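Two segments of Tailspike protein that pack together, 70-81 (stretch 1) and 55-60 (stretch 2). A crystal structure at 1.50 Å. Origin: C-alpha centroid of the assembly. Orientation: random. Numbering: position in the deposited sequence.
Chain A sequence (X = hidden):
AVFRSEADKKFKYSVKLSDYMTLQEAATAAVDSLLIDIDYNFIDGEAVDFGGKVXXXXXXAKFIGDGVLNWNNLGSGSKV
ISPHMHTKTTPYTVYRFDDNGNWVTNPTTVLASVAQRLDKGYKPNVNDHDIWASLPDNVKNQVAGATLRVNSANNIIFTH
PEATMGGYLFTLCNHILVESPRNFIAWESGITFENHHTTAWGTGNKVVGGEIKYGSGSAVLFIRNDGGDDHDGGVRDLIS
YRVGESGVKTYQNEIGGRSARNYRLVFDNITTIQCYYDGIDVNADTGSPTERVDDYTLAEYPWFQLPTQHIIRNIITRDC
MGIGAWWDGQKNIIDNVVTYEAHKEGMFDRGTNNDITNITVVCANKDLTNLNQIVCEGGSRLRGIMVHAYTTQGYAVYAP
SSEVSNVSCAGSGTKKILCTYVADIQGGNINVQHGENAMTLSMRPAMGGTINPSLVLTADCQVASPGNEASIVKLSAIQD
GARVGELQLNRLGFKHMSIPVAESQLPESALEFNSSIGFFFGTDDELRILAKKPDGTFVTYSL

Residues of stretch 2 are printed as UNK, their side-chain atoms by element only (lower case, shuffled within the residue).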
# COMPACT_ATOMS: atom_id res chain seq x y z
N ASN A 70 -34.16 22.46 2.66
CA ASN A 70 -34.64 21.04 2.60
C ASN A 70 -35.04 20.64 1.20
O ASN A 70 -35.82 21.35 0.52
CB ASN A 70 -35.87 20.86 3.51
CG ASN A 70 -35.59 21.20 4.95
OD1 ASN A 70 -35.94 22.28 5.46
ND2 ASN A 70 -34.97 20.26 5.63
N TRP A 71 -34.53 19.50 0.75
CA TRP A 71 -34.92 18.90 -0.53
C TRP A 71 -35.66 17.61 -0.26
O TRP A 71 -35.08 16.62 0.25
CB TRP A 71 -33.69 18.66 -1.40
CG TRP A 71 -33.16 19.90 -2.10
CD1 TRP A 71 -33.51 21.23 -1.87
CD2 TRP A 71 -32.20 19.90 -3.14
NE1 TRP A 71 -32.79 22.04 -2.74
CE2 TRP A 71 -31.98 21.25 -3.52
CE3 TRP A 71 -31.47 18.88 -3.80
CZ2 TRP A 71 -31.04 21.62 -4.53
CZ3 TRP A 71 -30.56 19.24 -4.79
CH2 TRP A 71 -30.35 20.61 -5.15
N ASN A 72 -36.94 17.60 -0.64
CA ASN A 72 -37.87 16.50 -0.30
C ASN A 72 -38.38 15.84 -1.57
O ASN A 72 -38.49 16.48 -2.61
CB ASN A 72 -39.06 17.06 0.49
CG ASN A 72 -38.62 17.77 1.74
OD1 ASN A 72 -39.17 18.81 2.13
ND2 ASN A 72 -37.67 17.20 2.41
N ASN A 73 -38.67 14.55 -1.48
CA ASN A 73 -39.23 13.77 -2.59
C ASN A 73 -38.41 13.83 -3.87
O ASN A 73 -38.96 13.84 -4.96
CB ASN A 73 -40.69 14.20 -2.86
CG ASN A 73 -41.55 14.05 -1.63
OD1 ASN A 73 -41.51 13.03 -0.95
ND2 ASN A 73 -42.37 15.05 -1.37
N LEU A 74 -37.10 13.80 -3.75
CA LEU A 74 -36.28 13.73 -4.94
C LEU A 74 -36.29 12.30 -5.41
O LEU A 74 -36.05 11.40 -4.60
CB LEU A 74 -34.83 14.19 -4.59
CG LEU A 74 -33.87 14.30 -5.77
CD1 LEU A 74 -34.45 15.26 -6.84
CD2 LEU A 74 -32.46 14.81 -5.29
N GLY A 75 -36.59 12.07 -6.68
CA GLY A 75 -36.80 10.70 -7.18
C GLY A 75 -35.53 9.87 -7.21
O GLY A 75 -34.46 10.38 -7.53
N SER A 76 -35.65 8.57 -6.92
CA SER A 76 -34.52 7.64 -7.02
C SER A 76 -33.90 7.65 -8.43
O SER A 76 -34.64 7.62 -9.44
CB SER A 76 -34.95 6.22 -6.63
OG SER A 76 -35.47 6.26 -5.32
N GLY A 77 -32.56 7.74 -8.49
CA GLY A 77 -31.88 7.83 -9.77
C GLY A 77 -31.54 9.26 -10.20
O GLY A 77 -30.91 9.45 -11.25
N SER A 78 -31.98 10.27 -9.42
CA SER A 78 -31.60 11.67 -9.70
C SER A 78 -30.09 11.88 -9.54
O SER A 78 -29.38 11.10 -8.86
CB SER A 78 -32.32 12.65 -8.74
OG SER A 78 -33.72 12.59 -8.99
N LYS A 79 -29.60 12.93 -10.20
CA LYS A 79 -28.21 13.34 -10.07
C LYS A 79 -28.14 14.83 -9.83
O LYS A 79 -28.90 15.59 -10.45
CB LYS A 79 -27.41 12.98 -11.34
CG LYS A 79 -25.90 13.21 -11.22
CD LYS A 79 -25.18 12.79 -12.52
CE LYS A 79 -25.09 11.26 -12.64
NZ LYS A 79 -24.58 10.80 -14.00
N VAL A 80 -27.24 15.26 -8.93
CA VAL A 80 -27.08 16.67 -8.60
C VAL A 80 -25.64 17.04 -8.93
O VAL A 80 -24.66 16.48 -8.38
CB VAL A 80 -27.41 16.92 -7.09
CG1 VAL A 80 -27.33 18.42 -6.77
CG2 VAL A 80 -28.81 16.39 -6.75
N ILE A 81 -25.49 17.96 -9.89
CA ILE A 81 -24.19 18.21 -10.53
C ILE A 81 -23.62 19.55 -10.08
O ILE A 81 -24.21 20.62 -10.31
CB ILE A 81 -24.36 18.22 -12.07
CG1 ILE A 81 -25.02 16.90 -12.52
CG2 ILE A 81 -23.03 18.43 -12.77
CD1 ILE A 81 -25.31 16.84 -14.00
N UNK A 55 -34.69 13.70 -11.55
CA UNK A 55 -34.17 14.93 -12.15
C UNK A 55 -32.68 14.95 -12.29
O UNK A 55 -31.95 14.33 -11.51
c UNK A 55 -36.79 16.57 -12.65
c UNK A 55 -36.14 16.37 -11.25
c UNK A 55 -36.44 17.54 -10.34
c UNK A 55 -34.62 16.15 -11.33
N UNK A 56 -32.22 15.66 -13.32
CA UNK A 56 -30.82 16.07 -13.42
C UNK A 56 -30.77 17.51 -12.96
O UNK A 56 -31.35 18.38 -13.63
o UNK A 56 -30.61 14.64 -15.35
c UNK A 56 -30.37 15.97 -14.87
c UNK A 56 -28.87 16.30 -15.00
N UNK A 57 -30.15 17.78 -11.81
CA UNK A 57 -30.10 19.16 -11.28
C UNK A 57 -28.71 19.72 -11.58
O UNK A 57 -27.71 19.33 -10.94
c UNK A 57 -30.35 20.68 -9.28
c UNK A 57 -32.30 18.57 -8.13
c UNK A 57 -31.83 18.64 -9.55
c UNK A 57 -30.44 19.22 -9.77
N UNK A 58 -28.64 20.54 -12.62
CA UNK A 58 -27.35 21.00 -13.15
C UNK A 58 -27.03 22.35 -12.53
O UNK A 58 -27.72 23.33 -12.81
c UNK A 58 -27.45 21.13 -14.69
o UNK A 58 -24.06 20.60 -15.16
c UNK A 58 -25.19 20.55 -15.64
c UNK A 58 -26.16 21.65 -15.33
o UNK A 58 -25.57 19.64 -16.38
N UNK A 59 -26.04 22.41 -11.64
CA UNK A 59 -25.80 23.67 -10.90
C UNK A 59 -24.70 24.50 -11.54
O UNK A 59 -23.54 24.03 -11.72
c UNK A 59 -25.45 23.39 -9.45
s UNK A 59 -26.75 22.43 -8.61
N UNK A 60 -25.05 25.73 -11.92
CA UNK A 60 -24.08 26.68 -12.49
C UNK A 60 -24.06 27.98 -11.69
O UNK A 60 -23.67 29.03 -12.22
c UNK A 60 -24.35 26.95 -13.98
c UNK A 60 -23.93 24.74 -17.14
n UNK A 60 -23.70 25.04 -18.60
c UNK A 60 -24.23 25.98 -16.35
c UNK A 60 -24.19 25.69 -14.86

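Position 55 carries four side-chain carbons and no heteroatom, and the chain forks at its second carbon, with both arms one carbon long; its backbone N lies 3.0 Å from OG of Ser78. That is Leu55. Its backbone fixes the start of the pairing. The N of Leu55 donates to OG of Ser78 with an angle of 151° at the hydrogen, and the O of Leu55 accepts from N of Lys79, also at 3.0 Å. The CB points sideways, 4.4 Å from OG of Ser78.

Position 56 has one carbon bearing one oxygen and one carbon, three atoms branched at the first, and the carbon on the branch approaches CD1 of Ile81. A hydroxyl beside a methyl identifies Thr56. CG2 of Thr56 lies 3.7 Å from CD1 of Ile81, so the methyl faces an apolar partner, while OG1 is hydrogen-bonded elsewhere in the structure. The CA of Thr56 also makes a CA-H...O contact of 3.6 Å with O of Lys79.

Position 57 again shows four carbons, but the fork is at the first and one arm is two carbons long, which distinguishes it from 55. The arm's terminal carbon approaches three side chains of stretch 1. This is Ile57, with chi1 m and chi2 t, an extended arm that carries CD1 to 3.8 Å from CZ3 of Trp71, 4.2 Å from CD1 of Leu74 and 4.3 Å from CG2 of Val80. Its approach to the indole is oblique.

Position 58 holds three carbons in a row, the third carrying two oxygens, one of which approaches CG2 of Ile81: a carboxylate on a two-methylene arm, hence Glu58. Although chi1 is t, chi2 near 86° bends the chain and its end comes nearer to stretch 1, placing OE2 of Glu58 3.4 Å from CG2 of Ile81. With a methyl as the neighbour, this is a packing contact.

Position 59 has one carbon followed by one sulfur, and the sulfur approaches CG1 of Val80; this defines Cys59. Its SG sits 4.4 Å from CG1 of Val80, and its N donates to O of Ile81 at 2.9 Å.

Position 60 shows four carbons in a row ending in nitrogen, and they touch nothing on stretch 1: Lys60. Its NZ is hydrogen-bonded elsewhere in the structure.

The contact is a parallel strand pairing, with axes 7° apart and 4.8 Å at closest approach. Lys79, Val80 and Ile81 bridge Thr56, Ile57 and Glu58 in turn. Nearly linear bonds, N of Ile57 to O of Lys79 (2.9 Å, 176°) and N of Ile81 to O of Ile57 (2.8 Å, 171°), hold the centre of this register. Alternation then sorts the side chains: Thr56, Glu58, Lys79 and Ile81 share one face, and Ile57 and Val80 the other, where Trp71 and Leu74 add to the apolar cluster. A type II turn from Gly75 to Ser78 leads into strand 79-81. Within it, OG of Ser78 donates to O of Gly75 at 2.8 Å while accepting from Leu55, linking the turn to the residue just before strand 56-59. Together the two stretches bury 500 Å².

Stretch 2 (55-60) LTIECK
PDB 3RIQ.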